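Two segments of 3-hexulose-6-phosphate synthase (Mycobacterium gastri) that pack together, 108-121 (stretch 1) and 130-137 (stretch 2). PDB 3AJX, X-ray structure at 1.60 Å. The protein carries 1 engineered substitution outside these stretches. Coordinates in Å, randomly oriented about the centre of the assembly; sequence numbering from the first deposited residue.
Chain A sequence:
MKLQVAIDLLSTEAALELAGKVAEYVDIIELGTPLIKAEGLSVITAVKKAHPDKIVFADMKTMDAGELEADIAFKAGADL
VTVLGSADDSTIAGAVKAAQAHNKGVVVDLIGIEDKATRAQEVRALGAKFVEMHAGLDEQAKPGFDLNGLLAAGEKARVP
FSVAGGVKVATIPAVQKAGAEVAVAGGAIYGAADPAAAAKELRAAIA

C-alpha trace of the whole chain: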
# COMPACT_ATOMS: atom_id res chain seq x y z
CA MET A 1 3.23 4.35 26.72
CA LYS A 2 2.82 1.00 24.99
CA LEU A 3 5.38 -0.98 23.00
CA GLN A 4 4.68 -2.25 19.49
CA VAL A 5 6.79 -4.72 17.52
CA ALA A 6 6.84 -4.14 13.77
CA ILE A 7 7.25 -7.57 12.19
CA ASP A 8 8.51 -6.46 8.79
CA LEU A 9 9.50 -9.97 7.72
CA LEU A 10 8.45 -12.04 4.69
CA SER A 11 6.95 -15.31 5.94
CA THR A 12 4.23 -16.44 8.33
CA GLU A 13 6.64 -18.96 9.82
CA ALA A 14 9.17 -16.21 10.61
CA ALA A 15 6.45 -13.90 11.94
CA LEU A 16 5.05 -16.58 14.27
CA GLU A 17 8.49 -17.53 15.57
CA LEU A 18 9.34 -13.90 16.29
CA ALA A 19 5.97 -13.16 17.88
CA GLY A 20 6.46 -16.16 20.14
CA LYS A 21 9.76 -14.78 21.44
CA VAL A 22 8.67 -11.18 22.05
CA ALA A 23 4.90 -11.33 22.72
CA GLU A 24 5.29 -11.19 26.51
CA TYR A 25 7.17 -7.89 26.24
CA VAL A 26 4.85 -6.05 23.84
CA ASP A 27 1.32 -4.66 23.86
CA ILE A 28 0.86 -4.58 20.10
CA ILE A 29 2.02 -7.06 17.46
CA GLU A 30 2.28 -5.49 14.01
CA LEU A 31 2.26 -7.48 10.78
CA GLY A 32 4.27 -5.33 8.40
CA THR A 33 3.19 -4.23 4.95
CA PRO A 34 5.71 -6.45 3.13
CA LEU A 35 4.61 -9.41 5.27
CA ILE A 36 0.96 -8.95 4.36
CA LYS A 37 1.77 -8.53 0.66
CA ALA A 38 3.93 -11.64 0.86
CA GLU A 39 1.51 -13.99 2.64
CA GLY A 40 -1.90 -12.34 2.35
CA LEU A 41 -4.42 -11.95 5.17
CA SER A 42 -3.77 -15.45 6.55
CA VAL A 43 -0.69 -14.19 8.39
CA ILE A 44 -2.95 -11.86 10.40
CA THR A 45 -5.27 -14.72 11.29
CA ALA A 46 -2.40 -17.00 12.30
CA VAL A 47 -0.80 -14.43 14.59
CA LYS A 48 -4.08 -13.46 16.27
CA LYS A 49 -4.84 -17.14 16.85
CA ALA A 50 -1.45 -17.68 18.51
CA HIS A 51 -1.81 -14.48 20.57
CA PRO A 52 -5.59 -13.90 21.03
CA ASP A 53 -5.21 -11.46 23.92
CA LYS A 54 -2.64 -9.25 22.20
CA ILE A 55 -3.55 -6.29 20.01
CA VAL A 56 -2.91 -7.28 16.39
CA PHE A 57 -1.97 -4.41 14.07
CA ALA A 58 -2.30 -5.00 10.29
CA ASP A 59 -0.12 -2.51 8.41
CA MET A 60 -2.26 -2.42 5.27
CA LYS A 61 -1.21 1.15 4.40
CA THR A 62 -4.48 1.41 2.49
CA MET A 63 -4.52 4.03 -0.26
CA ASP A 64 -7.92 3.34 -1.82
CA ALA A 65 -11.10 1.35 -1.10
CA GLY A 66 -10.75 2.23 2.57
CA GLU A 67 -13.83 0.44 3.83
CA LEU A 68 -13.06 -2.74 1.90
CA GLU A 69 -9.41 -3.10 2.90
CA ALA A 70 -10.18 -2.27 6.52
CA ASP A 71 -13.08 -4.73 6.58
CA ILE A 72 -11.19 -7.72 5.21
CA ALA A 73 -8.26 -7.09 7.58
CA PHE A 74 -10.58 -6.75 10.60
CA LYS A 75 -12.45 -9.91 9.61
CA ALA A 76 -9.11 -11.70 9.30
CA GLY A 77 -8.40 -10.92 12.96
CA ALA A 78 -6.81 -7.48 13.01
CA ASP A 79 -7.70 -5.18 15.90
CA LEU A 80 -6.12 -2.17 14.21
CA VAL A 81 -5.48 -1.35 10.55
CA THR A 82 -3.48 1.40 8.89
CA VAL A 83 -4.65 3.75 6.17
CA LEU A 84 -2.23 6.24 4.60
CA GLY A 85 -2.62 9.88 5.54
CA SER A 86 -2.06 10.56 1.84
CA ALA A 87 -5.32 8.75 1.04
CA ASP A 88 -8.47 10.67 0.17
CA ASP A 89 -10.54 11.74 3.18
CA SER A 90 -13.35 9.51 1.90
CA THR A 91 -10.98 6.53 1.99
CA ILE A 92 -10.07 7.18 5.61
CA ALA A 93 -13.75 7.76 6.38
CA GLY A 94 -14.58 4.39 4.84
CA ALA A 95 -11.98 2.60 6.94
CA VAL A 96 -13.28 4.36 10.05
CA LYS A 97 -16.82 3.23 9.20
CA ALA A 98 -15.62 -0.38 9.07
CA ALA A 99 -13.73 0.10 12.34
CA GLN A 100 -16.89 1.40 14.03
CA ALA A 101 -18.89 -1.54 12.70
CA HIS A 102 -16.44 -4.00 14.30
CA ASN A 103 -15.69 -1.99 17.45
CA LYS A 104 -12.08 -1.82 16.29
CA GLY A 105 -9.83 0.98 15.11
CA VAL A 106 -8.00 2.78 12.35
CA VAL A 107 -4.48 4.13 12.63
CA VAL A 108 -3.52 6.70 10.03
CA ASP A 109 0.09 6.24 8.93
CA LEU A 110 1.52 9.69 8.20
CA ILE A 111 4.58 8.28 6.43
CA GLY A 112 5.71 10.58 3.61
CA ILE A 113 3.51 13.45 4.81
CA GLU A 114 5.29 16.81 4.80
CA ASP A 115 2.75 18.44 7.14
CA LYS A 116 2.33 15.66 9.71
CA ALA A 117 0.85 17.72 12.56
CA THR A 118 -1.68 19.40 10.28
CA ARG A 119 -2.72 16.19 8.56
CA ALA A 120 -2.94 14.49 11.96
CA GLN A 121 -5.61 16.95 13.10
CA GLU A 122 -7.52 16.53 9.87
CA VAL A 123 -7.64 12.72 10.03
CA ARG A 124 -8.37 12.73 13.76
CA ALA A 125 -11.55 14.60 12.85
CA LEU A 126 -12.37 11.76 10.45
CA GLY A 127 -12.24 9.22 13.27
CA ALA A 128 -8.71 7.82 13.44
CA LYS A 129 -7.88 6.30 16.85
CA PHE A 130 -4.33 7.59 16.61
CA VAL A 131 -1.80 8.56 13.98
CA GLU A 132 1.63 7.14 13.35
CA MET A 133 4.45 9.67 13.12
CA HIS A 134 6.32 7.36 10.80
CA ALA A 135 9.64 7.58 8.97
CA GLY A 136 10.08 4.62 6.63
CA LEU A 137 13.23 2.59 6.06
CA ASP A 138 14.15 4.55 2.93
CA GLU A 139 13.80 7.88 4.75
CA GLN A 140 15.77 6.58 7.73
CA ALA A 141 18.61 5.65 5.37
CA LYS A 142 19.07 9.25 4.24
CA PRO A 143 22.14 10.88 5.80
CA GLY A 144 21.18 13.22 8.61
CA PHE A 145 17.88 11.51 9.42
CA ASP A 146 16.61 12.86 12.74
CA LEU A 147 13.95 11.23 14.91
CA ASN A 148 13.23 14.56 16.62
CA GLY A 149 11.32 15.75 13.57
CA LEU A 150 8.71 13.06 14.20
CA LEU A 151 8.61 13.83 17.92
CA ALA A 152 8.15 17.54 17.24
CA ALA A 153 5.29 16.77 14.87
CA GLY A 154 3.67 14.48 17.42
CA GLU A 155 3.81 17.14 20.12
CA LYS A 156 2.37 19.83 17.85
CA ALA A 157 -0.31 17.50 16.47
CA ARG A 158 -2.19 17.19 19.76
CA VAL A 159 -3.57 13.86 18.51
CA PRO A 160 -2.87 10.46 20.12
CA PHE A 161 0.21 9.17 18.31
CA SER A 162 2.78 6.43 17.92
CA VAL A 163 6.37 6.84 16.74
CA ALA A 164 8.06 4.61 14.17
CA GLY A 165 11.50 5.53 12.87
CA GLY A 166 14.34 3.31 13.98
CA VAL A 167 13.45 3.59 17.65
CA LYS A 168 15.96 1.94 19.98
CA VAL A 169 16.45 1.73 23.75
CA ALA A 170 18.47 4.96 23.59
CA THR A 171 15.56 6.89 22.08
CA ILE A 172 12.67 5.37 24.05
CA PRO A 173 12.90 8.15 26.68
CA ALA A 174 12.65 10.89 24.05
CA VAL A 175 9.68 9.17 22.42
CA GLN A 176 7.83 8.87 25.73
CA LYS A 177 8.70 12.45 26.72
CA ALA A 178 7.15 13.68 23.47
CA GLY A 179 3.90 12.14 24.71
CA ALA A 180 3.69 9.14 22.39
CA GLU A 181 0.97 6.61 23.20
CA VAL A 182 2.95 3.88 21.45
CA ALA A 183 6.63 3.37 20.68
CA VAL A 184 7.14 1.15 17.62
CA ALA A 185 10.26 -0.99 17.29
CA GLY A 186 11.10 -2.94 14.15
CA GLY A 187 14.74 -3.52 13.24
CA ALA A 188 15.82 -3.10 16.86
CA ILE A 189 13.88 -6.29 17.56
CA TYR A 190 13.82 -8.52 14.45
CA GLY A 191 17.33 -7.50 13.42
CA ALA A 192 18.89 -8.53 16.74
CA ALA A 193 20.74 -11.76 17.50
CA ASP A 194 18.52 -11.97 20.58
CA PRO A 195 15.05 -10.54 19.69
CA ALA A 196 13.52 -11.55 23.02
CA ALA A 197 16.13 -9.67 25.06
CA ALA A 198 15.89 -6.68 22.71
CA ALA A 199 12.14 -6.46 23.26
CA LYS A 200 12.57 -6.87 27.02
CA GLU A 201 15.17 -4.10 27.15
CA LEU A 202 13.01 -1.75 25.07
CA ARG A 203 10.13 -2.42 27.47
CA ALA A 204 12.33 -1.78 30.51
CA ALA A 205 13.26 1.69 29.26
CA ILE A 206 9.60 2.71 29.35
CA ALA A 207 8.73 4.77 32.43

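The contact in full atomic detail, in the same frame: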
# COMPACT_ATOMS: atom_id res chain seq x y z
N VAL A 108 -3.93 6.07 11.27
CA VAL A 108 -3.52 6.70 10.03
C VAL A 108 -2.01 6.84 10.03
O VAL A 108 -1.44 7.49 10.92
CB VAL A 108 -4.20 8.08 9.85
CG1 VAL A 108 -3.67 8.77 8.60
CG2 VAL A 108 -5.72 7.89 9.74
N ASP A 109 -1.36 6.21 9.06
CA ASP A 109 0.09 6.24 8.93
C ASP A 109 0.47 7.50 8.16
O ASP A 109 0.16 7.63 6.98
CB ASP A 109 0.57 5.00 8.17
CG ASP A 109 2.07 4.84 8.20
OD1 ASP A 109 2.77 5.85 8.36
OD2 ASP A 109 2.55 3.69 8.06
N LEU A 110 1.15 8.43 8.83
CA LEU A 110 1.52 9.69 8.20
C LEU A 110 2.86 9.64 7.46
O LEU A 110 3.44 10.68 7.15
CB LEU A 110 1.53 10.81 9.25
CG LEU A 110 0.16 11.04 9.92
CD1 LEU A 110 0.28 12.09 11.01
CD2 LEU A 110 -0.86 11.48 8.87
N ILE A 111 3.33 8.44 7.15
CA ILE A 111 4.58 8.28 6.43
C ILE A 111 4.54 9.09 5.12
O ILE A 111 3.53 9.10 4.41
CB ILE A 111 4.84 6.78 6.11
CG1 ILE A 111 6.20 6.62 5.42
CG2 ILE A 111 3.73 6.24 5.22
CD1 ILE A 111 6.64 5.17 5.28
N GLY A 112 5.63 9.79 4.83
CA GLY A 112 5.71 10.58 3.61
C GLY A 112 4.98 11.91 3.63
O GLY A 112 5.06 12.67 2.66
N ILE A 113 4.25 12.19 4.71
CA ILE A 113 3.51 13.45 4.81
C ILE A 113 4.45 14.57 5.23
O ILE A 113 5.18 14.45 6.22
CB ILE A 113 2.36 13.34 5.84
CG1 ILE A 113 1.35 12.29 5.37
CG2 ILE A 113 1.69 14.69 6.01
CD1 ILE A 113 0.59 12.68 4.12
N GLU A 114 4.43 15.67 4.49
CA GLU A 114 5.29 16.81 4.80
C GLU A 114 4.73 17.60 5.98
O GLU A 114 5.50 18.07 6.83
CB GLU A 114 5.40 17.72 3.57
CG GLU A 114 6.63 18.63 3.57
CD GLU A 114 6.73 19.50 4.81
OE1 GLU A 114 5.72 20.15 5.15
OE2 GLU A 114 7.81 19.54 5.43
N ASP A 115 3.41 17.72 6.05
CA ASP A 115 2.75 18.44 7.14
C ASP A 115 2.06 17.46 8.08
O ASP A 115 0.83 17.43 8.18
CB ASP A 115 1.72 19.44 6.58
CG ASP A 115 0.62 18.77 5.76
OD1 ASP A 115 -0.48 19.34 5.68
OD2 ASP A 115 0.86 17.68 5.19
N LYS A 116 2.86 16.67 8.79
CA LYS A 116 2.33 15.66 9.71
C LYS A 116 1.37 16.15 10.80
O LYS A 116 0.32 15.55 11.01
CB LYS A 116 3.48 14.87 10.34
CG LYS A 116 4.25 14.01 9.33
CD LYS A 116 5.25 13.08 10.01
CE LYS A 116 5.90 12.14 9.02
NZ LYS A 116 6.66 12.86 7.95
N ALA A 117 1.72 17.22 11.50
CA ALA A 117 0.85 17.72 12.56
C ALA A 117 -0.49 18.19 12.00
O ALA A 117 -1.54 17.89 12.57
CB ALA A 117 1.54 18.86 13.32
N THR A 118 -0.45 18.92 10.89
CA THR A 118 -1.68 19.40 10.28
C THR A 118 -2.55 18.25 9.80
O THR A 118 -3.74 18.19 10.09
CB THR A 118 -1.38 20.34 9.09
OG1 THR A 118 -0.87 21.58 9.60
CG2 THR A 118 -2.64 20.63 8.27
N ARG A 119 -1.95 17.32 9.06
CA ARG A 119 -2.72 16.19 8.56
C ARG A 119 -3.27 15.36 9.71
O ARG A 119 -4.38 14.84 9.62
CB ARG A 119 -1.86 15.33 7.62
CG ARG A 119 -2.64 14.23 6.91
CD ARG A 119 -3.90 14.77 6.23
NE ARG A 119 -4.55 13.74 5.42
CZ ARG A 119 -5.82 13.80 5.02
NH1 ARG A 119 -6.59 14.82 5.35
NH2 ARG A 119 -6.32 12.81 4.28
N ALA A 120 -2.51 15.25 10.79
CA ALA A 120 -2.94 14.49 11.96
C ALA A 120 -4.28 15.01 12.48
O ALA A 120 -5.20 14.23 12.76
CB ALA A 120 -1.89 14.56 13.06
N GLN A 121 -4.38 16.33 12.62
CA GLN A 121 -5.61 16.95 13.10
C GLN A 121 -6.76 16.69 12.16
O GLN A 121 -7.89 16.43 12.59
CB GLN A 121 -5.40 18.45 13.28
CG GLN A 121 -4.75 18.80 14.60
CD GLN A 121 -5.68 18.58 15.78
OE1 GLN A 121 -5.24 18.33 16.90
NE2 GLN A 121 -6.98 18.69 15.53
N PHE A 130 -5.57 6.86 16.43
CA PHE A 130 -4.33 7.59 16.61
C PHE A 130 -3.62 7.64 15.28
O PHE A 130 -4.05 7.01 14.31
CB PHE A 130 -3.43 6.99 17.72
CG PHE A 130 -3.07 5.54 17.53
CD1 PHE A 130 -3.93 4.53 17.99
CD2 PHE A 130 -1.83 5.17 17.01
CE1 PHE A 130 -3.55 3.19 17.94
CE2 PHE A 130 -1.44 3.83 16.95
CZ PHE A 130 -2.30 2.84 17.42
N VAL A 131 -2.56 8.43 15.21
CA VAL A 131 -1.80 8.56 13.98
C VAL A 131 -0.40 8.07 14.25
O VAL A 131 0.07 8.09 15.39
CB VAL A 131 -1.75 10.03 13.49
CG1 VAL A 131 -3.16 10.52 13.17
CG2 VAL A 131 -1.11 10.91 14.55
N GLU A 132 0.27 7.62 13.20
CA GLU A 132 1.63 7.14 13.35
C GLU A 132 2.60 8.14 12.74
O GLU A 132 2.55 8.39 11.53
CB GLU A 132 1.79 5.76 12.70
CG GLU A 132 3.17 5.14 12.91
CD GLU A 132 3.26 3.71 12.40
OE1 GLU A 132 2.60 2.82 12.98
OE2 GLU A 132 4.01 3.48 11.43
N MET A 133 3.44 8.73 13.58
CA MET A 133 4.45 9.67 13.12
C MET A 133 5.52 8.69 12.69
O MET A 133 6.35 8.24 13.47
CB MET A 133 4.93 10.56 14.27
CG MET A 133 3.86 11.56 14.72
SD MET A 133 3.29 12.56 13.33
CE MET A 133 1.99 13.54 14.10
N HIS A 134 5.47 8.37 11.40
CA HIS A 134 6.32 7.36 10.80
C HIS A 134 7.35 7.81 9.77
O HIS A 134 7.04 8.59 8.87
CB HIS A 134 5.38 6.32 10.17
CG HIS A 134 6.06 5.07 9.71
ND1 HIS A 134 5.40 4.11 8.96
CD2 HIS A 134 7.31 4.60 9.89
CE1 HIS A 134 6.22 3.12 8.71
NE2 HIS A 134 7.39 3.39 9.26
N ALA A 135 8.57 7.31 9.92
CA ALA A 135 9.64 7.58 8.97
C ALA A 135 10.02 6.19 8.47
O ALA A 135 10.47 5.35 9.25
CB ALA A 135 10.83 8.24 9.66
N GLY A 136 9.79 5.93 7.19
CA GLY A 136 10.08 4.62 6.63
C GLY A 136 11.56 4.28 6.57
O GLY A 136 12.42 5.10 6.89
N LEU A 137 11.85 3.05 6.16
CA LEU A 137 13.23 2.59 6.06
C LEU A 137 14.04 3.40 5.04
O LEU A 137 15.22 3.68 5.27
CB LEU A 137 13.27 1.10 5.70
CG LEU A 137 12.63 0.17 6.74
CD1 LEU A 137 12.71 -1.27 6.25
CD2 LEU A 137 13.33 0.32 8.08
O HOH W 1 2.91 1.49 10.14
O HOH W 2 7.72 10.35 6.89

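The two stretches meet first as neighbouring parallel strands. Val108 pairs with Val131 and Asp109 with Glu132. Three backbone hydrogen bonds set this register: Val108 N to Phe130 O (3.2 Å), Glu132 N to Val108 O (2.9 Å) and Leu110 N to Glu132 O (3.0 Å). Glu132 thus uses both its N and its O, as expected in a parallel pair. Beyond the strand of stretch 1, Ile111 CA still lies 3.5 Å from His134 O, a CA-H...O contact. The chain then turns through a type II turn from Leu110 to Ile113. Gly112 has a positive phi, which suits glycine. The helix that follows from Lys116 runs nearly antiparallel to the strand of stretch 2.

Apolar side chains fill the space between helix and strand. Leu110 CD1 touches Val131 CB and Met133 CE, each at 3.8 Å. Ala120 CB packs 4.0 Å from Val131 CG2 and 4.1 Å from Met133 CE. Met133 starts away from stretch 1, but its side chain bends back, and its SD reaches 3.8 Å from Lys116 CB.

The other face of the sheet, with Asp109 and Glu132, is polar. His134 ND1 donates to Asp109 OD2 (3.0 Å) and more weakly to Asp109 OD1 (3.2 Å). Asp109 OD1 also accepts from Ile111 N at 2.9 Å, which ties the carboxylate to the loop that follows. Asp109 OD2 and Glu132 OE2 are like-charged and 3.7 Å apart; water 1 donates to both and bridges them.

Ile111 CD1 sits over one face of the His134 ring, 4.2 Å from its centroid, in a CH-pi contact. The same CD1 lies 3.7 Å from Gly136 CA, where a CB would clash with it.

Water 2 links the loop and the start of the helix to the end of the strand. It donates to His134 O and accepts from Gly112 N and Lys116 NZ.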